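Local coordinates for prolyl 4-hydroxylase (Phytophthora capsici LT1534, PDB 6IUQ), which probably hydroxylates prolyl residues at C4 as a 2-oxoglutarate- and iron(II)-dependent oxygenase, built on a double-stranded beta-helix core, at residues G184-F189 / M213-L218; Y130-S135 / I229-A234; A242-T247 / E259-S264. All blocks are in the same frame, centred on the assembly; numbering follows the deposited sequence.

Contact 1: residues G184-F189 / M213-L218. With FE2 (Fe (II) ion), chain C.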
ATOM      1  N   GLY A 184       1.763 -14.298   2.719  1.00 32.63           N
ATOM      2  CA  GLY A 184       0.889 -13.178   2.429  1.00 29.93           C
ATOM      3  C   GLY A 184       1.243 -11.847   3.085  1.00 26.92           C
ATOM      4  O   GLY A 184       0.440 -10.908   3.029  1.00 22.76           O
ATOM      5  N   GLU A 185       2.425 -11.754   3.697  1.00 22.70           N
ATOM      6  CA  GLU A 185       2.866 -10.493   4.281  1.00 24.83           C
ATOM      7  C   GLU A 185       3.091  -9.437   3.206  1.00 25.21           C
ATOM      8  O   GLU A 185       3.383  -9.754   2.038  1.00 22.76           O
ATOM      9  CB  GLU A 185       4.165 -10.652   5.081  1.00 22.40           C
ATOM     10  CG  GLU A 185       4.150 -11.691   6.193  1.00 26.17           C
ATOM     11  CD  GLU A 185       4.731 -13.028   5.757  1.00 32.54           C
ATOM     12  OE1 GLU A 185       4.618 -13.370   4.557  1.00 31.18           O
ATOM     13  OE2 GLU A 185       5.302 -13.737   6.619  1.00 36.25           O
ATOM     14  N   VAL A 186       2.952  -8.181   3.609  1.00 19.94           N
ATOM     15  CA  VAL A 186       3.364  -7.087   2.760  1.00 21.59           C
ATOM     16  C   VAL A 186       4.755  -6.706   3.232  1.00 19.18           C
ATOM     17  O   VAL A 186       4.991  -6.569   4.435  1.00 17.90           O
ATOM     18  CB  VAL A 186       2.384  -5.890   2.803  1.00 21.73           C
ATOM     19  CG1 VAL A 186       2.220  -5.359   4.212  1.00 22.13           C
ATOM     20  CG2 VAL A 186       2.838  -4.770   1.842  1.00 19.08           C
ATOM     21  N   GLN A 187       5.691  -6.629   2.287  1.00 18.25           N
ATOM     22  CA  GLN A 187       7.052  -6.213   2.587  1.00 15.57           C
ATOM     23  C   GLN A 187       7.233  -4.793   2.085  1.00 17.00           C
ATOM     24  O   GLN A 187       7.049  -4.514   0.894  1.00 18.41           O
ATOM     25  CB  GLN A 187       8.084  -7.157   1.951  1.00 16.45           C
ATOM     26  CG  GLN A 187       9.534  -6.878   2.357  1.00 21.98           C
ATOM     27  CD  GLN A 187      10.499  -8.004   1.956  1.00 24.96           C
ATOM     28  OE1 GLN A 187      10.519  -8.451   0.815  1.00 24.29           O
ATOM     29  NE2 GLN A 187      11.278  -8.475   2.909  1.00 27.40           N
ATOM     30  N   LEU A 188       7.565  -3.896   3.011  1.00 17.11           N
ATOM     31  CA  LEU A 188       7.771  -2.491   2.720  1.00 20.77           C
ATOM     32  C   LEU A 188       9.252  -2.226   2.578  1.00 20.11           C
ATOM     33  O   LEU A 188      10.059  -2.842   3.276  1.00 18.33           O
ATOM     34  CB  LEU A 188       7.195  -1.603   3.835  1.00 21.94           C
ATOM     35  CG  LEU A 188       5.764  -1.896   4.299  1.00 24.04           C
ATOM     36  CD1 LEU A 188       5.442  -1.093   5.564  1.00 25.42           C
ATOM     37  CD2 LEU A 188       4.755  -1.602   3.207  1.00 18.37           C
ATOM     38  N   PHE A 189       9.604  -1.304   1.681  1.00 15.07           N
ATOM     39  CA  PHE A 189      10.997  -0.900   1.512  1.00 20.15           C
ATOM     40  C   PHE A 189      11.156   0.605   1.684  1.00 17.26           C
ATOM     41  O   PHE A 189      11.303   1.321   0.695  1.00 19.46           O
ATOM     42  CB  PHE A 189      11.530  -1.298   0.125  1.00 18.62           C
ATOM     43  CG  PHE A 189      11.545  -2.774  -0.129  1.00 17.24           C
ATOM     44  CD1 PHE A 189      12.566  -3.570   0.371  1.00 22.46           C
ATOM     45  CD2 PHE A 189      10.546  -3.371  -0.893  1.00 19.09           C
ATOM     46  CE1 PHE A 189      12.596  -4.959   0.122  1.00 21.40           C
ATOM     47  CE2 PHE A 189      10.566  -4.756  -1.149  1.00 25.30           C
ATOM     48  CZ  PHE A 189      11.595  -5.549  -0.630  1.00 24.17           C
HETATM   49  N   MSE A 213       6.291   4.910  -1.200  1.00 15.21           N
HETATM   50  CA  MSE A 213       6.596   3.696  -0.454  1.00 14.97           C
HETATM   51  C   MSE A 213       6.655   2.455  -1.349  1.00 13.72           C
HETATM   52  O   MSE A 213       5.627   1.910  -1.758  1.00 16.36           O
HETATM   53  CB  MSE A 213       5.572   3.481   0.664  1.00 13.44           C
HETATM   54  CG  MSE A 213       5.808   2.236   1.472  1.00 13.70           C
HETATM   55 SE   MSE A 213       7.605   2.179   2.293  1.00 48.83          SE
HETATM   56  CE  MSE A 213       7.567   3.854   3.287  1.00 21.55           C
ATOM     57  N   LEU A 214       7.867   1.998  -1.631  1.00 15.14           N
ATOM     58  CA  LEU A 214       8.068   0.787  -2.425  1.00 18.30           C
ATOM     59  C   LEU A 214       7.605  -0.421  -1.615  1.00 15.72           C
ATOM     60  O   LEU A 214       7.841  -0.489  -0.400  1.00 18.35           O
ATOM     61  CB  LEU A 214       9.549   0.642  -2.843  1.00 17.55           C
ATOM     62  CG  LEU A 214       9.890  -0.581  -3.707  1.00 17.04           C
ATOM     63  CD1 LEU A 214       9.309  -0.445  -5.107  1.00 13.63           C
ATOM     64  CD2 LEU A 214      11.392  -0.845  -3.764  1.00 12.50           C
ATOM     65  N   HIS A 215       6.919  -1.362  -2.257  1.00 13.91           N
ATOM     66  CA  HIS A 215       6.465  -2.562  -1.536  1.00 15.46           C
ATOM     67  C   HIS A 215       6.183  -3.706  -2.486  1.00 14.40           C
ATOM     68  O   HIS A 215       6.186  -3.538  -3.698  1.00 15.07           O
ATOM     69  CB  HIS A 215       5.208  -2.277  -0.700  1.00 10.01           C
ATOM     70  CG  HIS A 215       4.022  -1.852  -1.511  1.00 15.02           C
ATOM     71  ND1 HIS A 215       3.901  -0.589  -2.044  1.00 12.92           N
ATOM     72  CD2 HIS A 215       2.913  -2.531  -1.889  1.00 10.21           C
ATOM     73  CE1 HIS A 215       2.757  -0.498  -2.700  1.00 11.85           C
ATOM     74  NE2 HIS A 215       2.141  -1.670  -2.636  1.00 18.43           N
ATOM     75  N   ARG A 216       5.975  -4.880  -1.908  1.00 17.24           N
ATOM     76  CA  ARG A 216       5.493  -6.037  -2.635  1.00 16.28           C
ATOM     77  C   ARG A 216       4.749  -6.899  -1.642  1.00 21.82           C
ATOM     78  O   ARG A 216       4.896  -6.750  -0.415  1.00 19.66           O
ATOM     79  CB  ARG A 216       6.646  -6.828  -3.282  1.00 21.55           C
ATOM     80  CG  ARG A 216       7.567  -7.534  -2.266  1.00 19.18           C
ATOM     81  CD  ARG A 216       8.733  -8.250  -2.942  1.00 24.46           C
ATOM     82  NE  ARG A 216       9.769  -8.667  -1.975  1.00 31.60           N
ATOM     83  CZ  ARG A 216      10.982  -9.120  -2.306  1.00 29.34           C
ATOM     84  NH1 ARG A 216      11.349  -9.230  -3.590  1.00 26.63           N
ATOM     85  NH2 ARG A 216      11.834  -9.464  -1.354  1.00 26.35           N
ATOM     86  N   VAL A 217       3.955  -7.816  -2.178  1.00 27.99           N
ATOM     87  CA  VAL A 217       3.269  -8.803  -1.371  1.00 19.04           C
ATOM     88  C   VAL A 217       4.007 -10.140  -1.499  1.00 26.02           C
ATOM     89  O   VAL A 217       4.359 -10.551  -2.598  1.00 26.29           O
ATOM     90  CB  VAL A 217       1.792  -8.916  -1.812  1.00 26.97           C
ATOM     91  CG1 VAL A 217       1.096 -10.039  -1.100  1.00 28.91           C
ATOM     92  CG2 VAL A 217       1.049  -7.583  -1.559  1.00 16.04           C
ATOM     93  N   LEU A 218       4.268 -10.807  -0.374  1.00 26.80           N
ATOM     94  CA  LEU A 218       4.923 -12.120  -0.402  1.00 30.03           C
ATOM     95  C   LEU A 218       3.890 -13.208  -0.706  1.00 30.20           C
ATOM     96  O   LEU A 218       2.690 -13.004  -0.494  1.00 28.11           O
ATOM     97  CB  LEU A 218       5.649 -12.403   0.923  1.00 22.23           C
ATOM     98  CG  LEU A 218       6.677 -11.317   1.269  1.00 24.94           C
ATOM     99  CD1 LEU A 218       7.490 -11.676   2.484  1.00 19.55           C
ATOM    100  CD2 LEU A 218       7.600 -11.075   0.078  1.00 24.82           C
TER
HETATM  101 FE   FE2 C 401       0.300  -2.340  -3.886  1.00 20.00          FE
HETATM  102  O   HOH W   1       9.998   3.207  -0.659  1.00 14.61           O
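Strands 186-189 and 214-217 run antiparallel, their short axes 4.7 Å apart. On one face, buried Leu188 pairs with buried His215 in a non-hydrogen-bonded position, and Leu188 CD2 lies 4.0 Å from His215 CB. With CG in the crowded position between backbone N and carbonyl carbon (chi1 62°), the His215 imidazole leaves the sheet on this face. Its ND1 donates to Met213 O in the ring plane, an almost straight bond (3.1 Å) that fixes the ring rotation, so that NE2 binds the iron at 2.3 Å. The other face is buried at Phe189 and Leu214 but looser and partly exposed where Gln187 and Arg216 reach out side by side: Arg216 grips the amide side-on, NE (2.9 Å) and NH2 (2.7 Å) both donating to Gln187 OE1, amide and guanidinium planes nearly coplanar. Phe189 CZ sits over one guanidinium face, while Arg216 NE lies at the edge of the phenyl ring. Leu218 N donates nearly along the C=O axis to Glu185 O (2.8 Å), and Glu185 OE1 lies 3.9 Å from Leu218 CB. His156 and Asp158 complete the metal site, the His-X-Asp...His facial triad of Fe(II) oxygenases with the double-stranded beta-helix fold.

Contact 2: residues Y130-S135 / I229-A234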
ATOM      1  N   TYR A 130      -1.404  17.110   2.356  1.00 24.85           N
ATOM      2  CA  TYR A 130      -1.605  16.057   1.355  1.00 26.39           C
ATOM      3  C   TYR A 130      -2.776  16.386   0.433  1.00 24.26           C
ATOM      4  O   TYR A 130      -2.912  15.793  -0.639  1.00 23.19           O
ATOM      5  CB  TYR A 130      -1.866  14.691   1.999  1.00 23.73           C
ATOM      6  CG  TYR A 130      -0.717  14.069   2.764  1.00 27.30           C
ATOM      7  CD1 TYR A 130       0.521  14.711   2.898  1.00 19.38           C
ATOM      8  CD2 TYR A 130      -0.873  12.810   3.341  1.00 23.90           C
ATOM      9  CE1 TYR A 130       1.548  14.123   3.612  1.00 19.76           C
ATOM     10  CE2 TYR A 130       0.144  12.229   4.070  1.00 21.73           C
ATOM     11  CZ  TYR A 130       1.341  12.882   4.200  1.00 22.91           C
ATOM     12  OH  TYR A 130       2.330  12.269   4.914  1.00 22.46           O
ATOM     13  N   ASP A 131      -3.638  17.290   0.884  1.00 24.89           N
ATOM     14  CA  ASP A 131      -4.746  17.776   0.070  1.00 27.48           C
ATOM     15  C   ASP A 131      -5.678  16.653  -0.374  1.00 25.30           C
ATOM     16  O   ASP A 131      -6.017  16.548  -1.551  1.00 27.63           O
ATOM     17  CB  ASP A 131      -4.208  18.506  -1.156  1.00 31.27           C
ATOM     18  CG  ASP A 131      -5.201  19.487  -1.727  1.00 45.05           C
ATOM     19  OD1 ASP A 131      -6.320  19.587  -1.171  1.00 47.35           O
ATOM     20  OD2 ASP A 131      -4.863  20.148  -2.739  1.00 52.04           O
ATOM     21  N   LEU A 132      -6.087  15.807   0.567  1.00 21.28           N
ATOM     22  CA  LEU A 132      -6.926  14.661   0.233  1.00 24.66           C
ATOM     23  C   LEU A 132      -8.350  15.112  -0.114  1.00 26.88           C
ATOM     24  O   LEU A 132      -8.813  16.163   0.319  1.00 29.76           O
ATOM     25  CB  LEU A 132      -6.938  13.651   1.387  1.00 16.93           C
ATOM     26  CG  LEU A 132      -5.571  13.078   1.762  1.00 23.04           C
ATOM     27  CD1 LEU A 132      -5.682  12.173   2.973  1.00 24.47           C
ATOM     28  CD2 LEU A 132      -4.897  12.345   0.581  1.00 19.27           C
ATOM     29  N   GLN A 133      -9.036  14.301  -0.903  1.00 30.36           N
ATOM     30  CA  GLN A 133     -10.322  14.685  -1.441  1.00 29.85           C
ATOM     31  C   GLN A 133     -11.482  13.868  -0.872  1.00 30.54           C
ATOM     32  O   GLN A 133     -11.402  12.643  -0.755  1.00 25.35           O
ATOM     33  CB  GLN A 133     -10.296  14.549  -2.959  1.00 35.90           C
ATOM     34  CG  GLN A 133      -9.164  15.308  -3.667  1.00 32.98           C
ATOM     35  CD  GLN A 133      -9.406  16.792  -3.695  1.00 35.22           C
ATOM     36  OE1 GLN A 133      -8.764  17.554  -2.969  1.00 44.44           O
ATOM     37  NE2 GLN A 133     -10.349  17.218  -4.523  1.00 37.59           N
ATOM     38  N   PHE A 134     -12.573  14.557  -0.551  1.00 32.27           N
ATOM     39  CA  PHE A 134     -13.751  13.923   0.005  1.00 24.39           C
ATOM     40  C   PHE A 134     -14.715  13.370  -1.047  1.00 30.12           C
ATOM     41  O   PHE A 134     -15.570  12.531  -0.748  1.00 24.99           O
ATOM     42  CB  PHE A 134     -14.465  14.907   0.907  1.00 25.52           C
ATOM     43  CG  PHE A 134     -13.792  15.098   2.238  1.00 29.58           C
ATOM     44  CD1 PHE A 134     -12.815  16.062   2.404  1.00 29.93           C
ATOM     45  CD2 PHE A 134     -14.139  14.307   3.325  1.00 23.65           C
ATOM     46  CE1 PHE A 134     -12.196  16.250   3.637  1.00 30.34           C
ATOM     47  CE2 PHE A 134     -13.521  14.486   4.562  1.00 27.85           C
ATOM     48  CZ  PHE A 134     -12.549  15.452   4.721  1.00 27.60           C
ATOM     49  N   SER A 135     -14.567  13.818  -2.283  1.00 27.87           N
ATOM     50  CA  SER A 135     -15.475  13.390  -3.332  1.00 29.24           C
ATOM     51  C   SER A 135     -15.394  11.877  -3.504  1.00 29.66           C
ATOM     52  O   SER A 135     -14.329  11.289  -3.335  1.00 35.57           O
ATOM     53  CB  SER A 135     -15.160  14.113  -4.648  1.00 26.87           C
ATOM     54  OG  SER A 135     -15.786  13.454  -5.734  1.00 38.29           O
ATOM     55  N   ILE A 229      -8.338   0.650   0.744  1.00 18.62           N
ATOM     56  CA  ILE A 229      -8.874   1.976   0.474  1.00 21.62           C
ATOM     57  C   ILE A 229      -7.740   2.886   0.007  1.00 18.54           C
ATOM     58  O   ILE A 229      -6.677   2.956   0.644  1.00 21.88           O
ATOM     59  CB  ILE A 229      -9.538   2.592   1.724  1.00 23.38           C
ATOM     60  CG1 ILE A 229     -10.673   1.706   2.232  1.00 26.46           C
ATOM     61  CG2 ILE A 229     -10.055   3.978   1.428  1.00 21.28           C
ATOM     62  CD1 ILE A 229     -11.208   2.133   3.606  1.00 27.17           C
ATOM     63  N   TRP A 230      -7.934   3.547  -1.118  1.00 16.87           N
ATOM     64  CA  TRP A 230      -6.961   4.511  -1.595  1.00 15.75           C
ATOM     65  C   TRP A 230      -7.551   5.890  -1.518  1.00 16.12           C
ATOM     66  O   TRP A 230      -8.669   6.110  -1.956  1.00 19.83           O
ATOM     67  CB  TRP A 230      -6.540   4.219  -3.027  1.00 18.17           C
ATOM     68  CG  TRP A 230      -5.503   3.160  -3.156  1.00 18.16           C
ATOM     69  CD1 TRP A 230      -4.189   3.249  -2.793  1.00 21.80           C
ATOM     70  CD2 TRP A 230      -5.676   1.864  -3.719  1.00 23.94           C
ATOM     71  NE1 TRP A 230      -3.533   2.073  -3.070  1.00 19.63           N
ATOM     72  CE2 TRP A 230      -4.421   1.207  -3.652  1.00 24.64           C
ATOM     73  CE3 TRP A 230      -6.775   1.181  -4.271  1.00 28.47           C
ATOM     74  CZ2 TRP A 230      -4.230  -0.100  -4.114  1.00 22.20           C
ATOM     75  CZ3 TRP A 230      -6.583  -0.128  -4.732  1.00 33.54           C
ATOM     76  CH2 TRP A 230      -5.312  -0.750  -4.650  1.00 26.08           C
ATOM     77  N   LEU A 231      -6.789   6.825  -0.966  1.00 19.20           N
ATOM     78  CA  LEU A 231      -7.218   8.213  -0.923  1.00 17.11           C
ATOM     79  C   LEU A 231      -6.402   9.051  -1.899  1.00 20.56           C
ATOM     80  O   LEU A 231      -5.165   9.057  -1.839  1.00 22.70           O
ATOM     81  CB  LEU A 231      -7.099   8.736   0.510  1.00 15.99           C
ATOM     82  CG  LEU A 231      -7.932   7.915   1.508  1.00 21.67           C
ATOM     83  CD1 LEU A 231      -7.940   8.542   2.874  1.00 24.61           C
ATOM     84  CD2 LEU A 231      -9.383   7.680   0.992  1.00 21.09           C
ATOM     85  N   ASP A 232      -7.072   9.743  -2.818  1.00 19.85           N
ATOM     86  CA  ASP A 232      -6.347  10.565  -3.799  1.00 25.10           C
ATOM     87  C   ASP A 232      -5.902  11.921  -3.252  1.00 23.51           C
ATOM     88  O   ASP A 232      -6.535  12.484  -2.372  1.00 26.04           O
ATOM     89  CB  ASP A 232      -7.188  10.806  -5.050  1.00 25.86           C
ATOM     90  CG  ASP A 232      -7.501   9.531  -5.808  1.00 38.00           C
ATOM     91  OD1 ASP A 232      -6.858   8.467  -5.568  1.00 26.19           O
ATOM     92  OD2 ASP A 232      -8.403   9.609  -6.671  1.00 40.80           O
ATOM     93  N   GLY A 233      -4.804  12.443  -3.793  1.00 23.15           N
ATOM     94  CA  GLY A 233      -4.325  13.759  -3.424  1.00 25.69           C
ATOM     95  C   GLY A 233      -4.321  14.674  -4.637  1.00 28.19           C
ATOM     96  O   GLY A 233      -3.967  14.252  -5.745  1.00 30.14           O
ATOM     97  N   ALA A 234      -4.704  15.931  -4.438  1.00 28.08           N
ATOM     98  CA  ALA A 234      -4.781  16.882  -5.542  1.00 30.67           C
ATOM     99  C   ALA A 234      -3.397  17.273  -6.102  1.00 32.13           C
ATOM    100  O   ALA A 234      -3.291  17.718  -7.243  1.00 40.34           O
ATOM    101  CB  ALA A 234      -5.539  18.135  -5.093  1.00 26.25           C
TER
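Leu132 is the side chain that reaches from the loop 130-135 onto the end of strand 224-232. Leu132 CB stands 4.0 Å from Asp232 O. CG is anti to the carbonyl carbon (chi1 -60°), and chi2 (176°) sets CD1 anti to CA and leaves CD2, the other branch, facing the strand end. This methyl does most of the touching: Leu132 CD2 meets Asp232 O at 3.4 Å and Leu231 CB at 4.2 Å, so one branch spans a peptide oxygen and an apolar side chain.

The backbones meet at a single bridge, Leu132 with Gly233, where the two chains cross at a steep angle instead of running alongside. Ala234 N donates to Asp131 O (3.2 Å) from above the carbonyl plane. On the other side of the bridge Asp232 O receives a weak, bent bond from Gln133 N and a CA-H...O contact from Leu132 CA (3.4 Å). Gly233 CA passes 3.7 Å from Tyr130 O. At the more exposed end, Asp131 CG is anti to the backbone N (chi1 -157°), and Asp131 OD2 rests against Ala234 CB at 3.2 Å.

Tyr130 turns its ring away, and its hydroxyl is hydrogen-bonded to Asp33 and Gln209. Leu132 also packs on Leu123 and Thr124 of helix 118-126 and on Lys167 of strand 166-173, so the loop bridges that helix and the six-stranded sheet just before the chain enters strand 139-146.

Contact 3: residues A242-T247 / E259-S264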
ATOM      1  N   ALA A 242       9.335  15.538  -9.121  1.00 31.36           N
ATOM      2  CA  ALA A 242      10.133  14.869 -10.153  1.00 33.41           C
ATOM      3  C   ALA A 242      11.552  15.429 -10.247  1.00 32.47           C
ATOM      4  O   ALA A 242      12.183  15.402 -11.311  1.00 31.16           O
ATOM      5  CB  ALA A 242       9.450  14.969 -11.498  1.00 30.31           C
ATOM      6  N   GLN A 243      12.058  15.932  -9.131  1.00 29.78           N
ATOM      7  CA  GLN A 243      13.411  16.454  -9.101  1.00 32.09           C
ATOM      8  C   GLN A 243      14.029  16.289  -7.723  1.00 32.38           C
ATOM      9  O   GLN A 243      13.326  16.107  -6.730  1.00 32.50           O
ATOM     10  CB  GLN A 243      13.422  17.931  -9.500  1.00 30.51           C
ATOM     11  CG  GLN A 243      12.727  18.803  -8.496  1.00 31.44           C
ATOM     12  CD  GLN A 243      12.629  20.259  -8.926  1.00 44.53           C
ATOM     13  OE1 GLN A 243      12.526  20.571 -10.118  1.00 40.25           O
ATOM     14  NE2 GLN A 243      12.643  21.160  -7.946  1.00 42.09           N
ATOM     15  N   LEU A 244      15.350  16.360  -7.679  1.00 29.34           N
ATOM     16  CA  LEU A 244      16.117  16.280  -6.450  1.00 28.37           C
ATOM     17  C   LEU A 244      16.936  17.552  -6.267  1.00 30.19           C
ATOM     18  O   LEU A 244      17.477  18.071  -7.236  1.00 25.67           O
ATOM     19  CB  LEU A 244      17.064  15.080  -6.493  1.00 30.46           C
ATOM     20  CG  LEU A 244      16.664  13.786  -5.829  1.00 36.08           C
ATOM     21  CD1 LEU A 244      17.834  12.829  -5.892  1.00 27.67           C
ATOM     22  CD2 LEU A 244      16.239  14.068  -4.382  1.00 41.99           C
ATOM     23  N   ARG A 245      17.058  18.043  -5.040  1.00 31.89           N
ATOM     24  CA  ARG A 245      17.950  19.174  -4.797  1.00 32.16           C
ATOM     25  C   ARG A 245      19.257  18.696  -4.197  1.00 34.54           C
ATOM     26  O   ARG A 245      19.253  17.892  -3.269  1.00 35.01           O
ATOM     27  CB  ARG A 245      17.337  20.206  -3.848  1.00 31.99           C
ATOM     28  CG  ARG A 245      15.894  20.586  -4.112  1.00 51.48           C
ATOM     29  CD  ARG A 245      15.499  21.868  -3.352  1.00 51.08           C
ATOM     30  NE  ARG A 245      15.774  21.844  -1.908  1.00 44.68           N
ATOM     31  CZ  ARG A 245      15.009  21.228  -1.007  1.00 46.94           C
ATOM     32  NH1 ARG A 245      13.948  20.541  -1.404  1.00 49.47           N
ATOM     33  NH2 ARG A 245      15.313  21.276   0.289  1.00 43.46           N
ATOM     34  N   LEU A 246      20.367  19.200  -4.726  1.00 31.37           N
ATOM     35  CA  LEU A 246      21.649  19.142  -4.026  1.00 35.28           C
ATOM     36  C   LEU A 246      22.017  20.538  -3.521  1.00 35.60           C
ATOM     37  O   LEU A 246      22.145  21.474  -4.305  1.00 34.40           O
ATOM     38  CB  LEU A 246      22.767  18.611  -4.928  1.00 31.50           C
ATOM     39  CG  LEU A 246      24.140  18.651  -4.242  1.00 35.77           C
ATOM     40  CD1 LEU A 246      24.154  17.709  -3.042  1.00 39.29           C
ATOM     41  CD2 LEU A 246      25.292  18.330  -5.196  1.00 37.12           C
ATOM     42  N   THR A 247      22.197  20.674  -2.215  1.00 29.46           N
ATOM     43  CA  THR A 247      22.429  21.977  -1.630  1.00 28.91           C
ATOM     44  C   THR A 247      23.813  22.023  -1.023  1.00 34.41           C
ATOM     45  O   THR A 247      24.438  20.985  -0.844  1.00 39.91           O
ATOM     46  CB  THR A 247      21.375  22.294  -0.542  1.00 33.70           C
ATOM     47  OG1 THR A 247      21.480  21.333   0.519  1.00 40.00           O
ATOM     48  CG2 THR A 247      19.978  22.236  -1.113  1.00 33.07           C
ATOM     49  N   GLU A 259      17.776  11.691   3.354  1.00 26.61           N
ATOM     50  CA  GLU A 259      16.492  11.781   4.029  1.00 27.23           C
ATOM     51  C   GLU A 259      15.416  12.443   3.143  1.00 24.31           C
ATOM     52  O   GLU A 259      14.277  11.975   3.108  1.00 24.62           O
ATOM     53  CB  GLU A 259      16.665  12.527   5.357  1.00 28.42           C
ATOM     54  CG  GLU A 259      15.572  12.293   6.392  1.00 37.91           C
ATOM     55  CD  GLU A 259      15.578  10.895   7.028  1.00 39.55           C
ATOM     56  OE1 GLU A 259      16.256   9.949   6.543  1.00 37.07           O
ATOM     57  OE2 GLU A 259      14.871  10.747   8.037  1.00 42.47           O
ATOM     58  N   ARG A 260      15.769  13.489   2.396  1.00 17.72           N
ATOM     59  CA  ARG A 260      14.819  14.069   1.433  1.00 23.15           C
ATOM     60  C   ARG A 260      14.487  13.074   0.311  1.00 22.68           C
ATOM     61  O   ARG A 260      13.356  13.025  -0.180  1.00 21.85           O
ATOM     62  CB  ARG A 260      15.362  15.367   0.820  1.00 26.04           C
ATOM     63  CG  ARG A 260      15.535  16.499   1.826  1.00 30.46           C
ATOM     64  CD  ARG A 260      15.635  17.874   1.154  1.00 29.03           C
ATOM     65  NE  ARG A 260      16.631  17.929   0.092  1.00 32.65           N
ATOM     66  CZ  ARG A 260      17.937  18.096   0.284  1.00 33.87           C
ATOM     67  NH1 ARG A 260      18.425  18.216   1.512  1.00 27.30           N
ATOM     68  NH2 ARG A 260      18.764  18.128  -0.756  1.00 29.40           N
ATOM     69  N   LEU A 261      15.478  12.285  -0.088  1.00 18.51           N
ATOM     70  CA  LEU A 261      15.294  11.261  -1.112  1.00 19.63           C
ATOM     71  C   LEU A 261      14.320  10.194  -0.635  1.00 19.53           C
ATOM     72  O   LEU A 261      13.406   9.812  -1.365  1.00 17.17           O
ATOM     73  CB  LEU A 261      16.644  10.633  -1.488  1.00 19.57           C
ATOM     74  CG  LEU A 261      16.698   9.568  -2.580  1.00 20.34           C
ATOM     75  CD1 LEU A 261      15.857   9.968  -3.787  1.00 19.33           C
ATOM     76  CD2 LEU A 261      18.143   9.345  -3.006  1.00 20.73           C
ATOM     77  N   ARG A 262      14.511   9.745   0.607  1.00 15.22           N
ATOM     78  CA  ARG A 262      13.689   8.707   1.192  1.00 15.93           C
ATOM     79  C   ARG A 262      12.200   9.063   1.157  1.00 18.43           C
ATOM     80  O   ARG A 262      11.350   8.178   0.984  1.00 16.19           O
ATOM     81  CB  ARG A 262      14.142   8.429   2.631  1.00 16.63           C
ATOM     82  CG  ARG A 262      13.347   7.351   3.330  1.00 22.00           C
ATOM     83  CD  ARG A 262      13.831   7.046   4.763  1.00 17.57           C
ATOM     84  NE  ARG A 262      13.686   8.184   5.679  1.00 20.04           N
ATOM     85  CZ  ARG A 262      12.532   8.592   6.194  1.00 21.29           C
ATOM     86  NH1 ARG A 262      11.408   7.984   5.841  1.00 25.49           N
ATOM     87  NH2 ARG A 262      12.488   9.627   7.029  1.00 18.57           N
ATOM     88  N   ARG A 263      11.893  10.357   1.290  1.00 16.03           N
ATOM     89  CA  ARG A 263      10.510  10.825   1.407  1.00 17.95           C
ATOM     90  C   ARG A 263      10.005  11.493   0.146  1.00 20.53           C
ATOM     91  O   ARG A 263       8.995  12.189   0.167  1.00 17.51           O
ATOM     92  CB  ARG A 263      10.374  11.811   2.571  1.00 18.39           C
ATOM     93  CG  ARG A 263      10.794  11.234   3.908  1.00 19.55           C
ATOM     94  CD  ARG A 263      10.587  12.221   5.032  1.00 22.41           C
ATOM     95  NE  ARG A 263       9.177  12.554   5.174  1.00 23.55           N
ATOM     96  CZ  ARG A 263       8.653  13.716   4.804  1.00 28.17           C
ATOM     97  NH1 ARG A 263       9.439  14.654   4.300  1.00 25.19           N
ATOM     98  NH2 ARG A 263       7.355  13.943   4.953  1.00 28.14           N
ATOM     99  N   SER A 264      10.713  11.288  -0.953  1.00 21.27           N
ATOM    100  CA  SER A 264      10.365  11.944  -2.201  1.00 21.75           C
ATOM    101  C   SER A 264       9.972  10.931  -3.251  1.00 20.22           C
ATOM    102  O   SER A 264      10.639   9.908  -3.381  1.00 18.27           O
ATOM    103  CB  SER A 264      11.543  12.779  -2.707  1.00 22.62           C
ATOM    104  OG  SER A 264      11.329  13.153  -4.048  1.00 21.69           O
TER
HETATM  105  O   HOH W   2      11.582  15.890  -4.237  1.00 27.42           O
HETATM  106  O   HOH W   3      15.988  16.878  -2.771  1.00 31.41           O
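Polar contacts centre on Arg260, which projects from helix 254-262 toward the extended segment 242-247. Its chain bends at chi3 (-51°), and Arg260 NH2 donates to Arg245 O at 2.6 Å; the oxygen lies in the guanidinium plane, but the donor stands above the carbonyl plane and the bond is bent. The same NH2 forms a salt bridge with Asp250.

One water accepts from Arg245 N (2.8 Å) and Arg260 NE; another donates to Gln243 O and is hydrogen-bonded to Ser264 OG (2.8 Å).

The two like charges are stacked in spite of their repulsion, probably eased by Asp250. The guanidinium of Arg245 lies flat on that of Arg260, centres 4.5 Å apart and planes at 29°, although the chains cross at about a right angle. Arg260 NE sits over one face of the Arg245 group, offset toward its rim.

The apolar part is small: Leu244 CD1 touches Leu261 CD1 at 4.1 Å, obliquely, and both leucines rest on Val266. Phe318 and Leu322 of helix 313-328 extend this patch. The contact is a surface loop-to-helix junction in the helical region after the last core strand, with the Arg245 guanidinium stacked on that of Arg260, itself anchored to Arg245 O.

In the fold
From the N terminus, the chain first meets contact 2 at 130-135, in the loop between helix 118-126 and strand 139-146. It then runs through strands of the six-stranded sheet to 184-189, and contact 1 closes at 213-218 after 23 intervening residues. Strand 224-232 follows; its end and the two residues beyond it, 229-234, close contact 2, whose 93-residue loop encloses contact 1. Contact 3 comes afterwards in series, closing a short loop between 242-247 and helix 254-262. Contact 1 builds part of the smaller sheet, contact 2 ties the larger sheet to the loop after helix 118-126, and contact 3 belongs to the helical C-terminal part. Their centres lie about 22 to 23 Å apart.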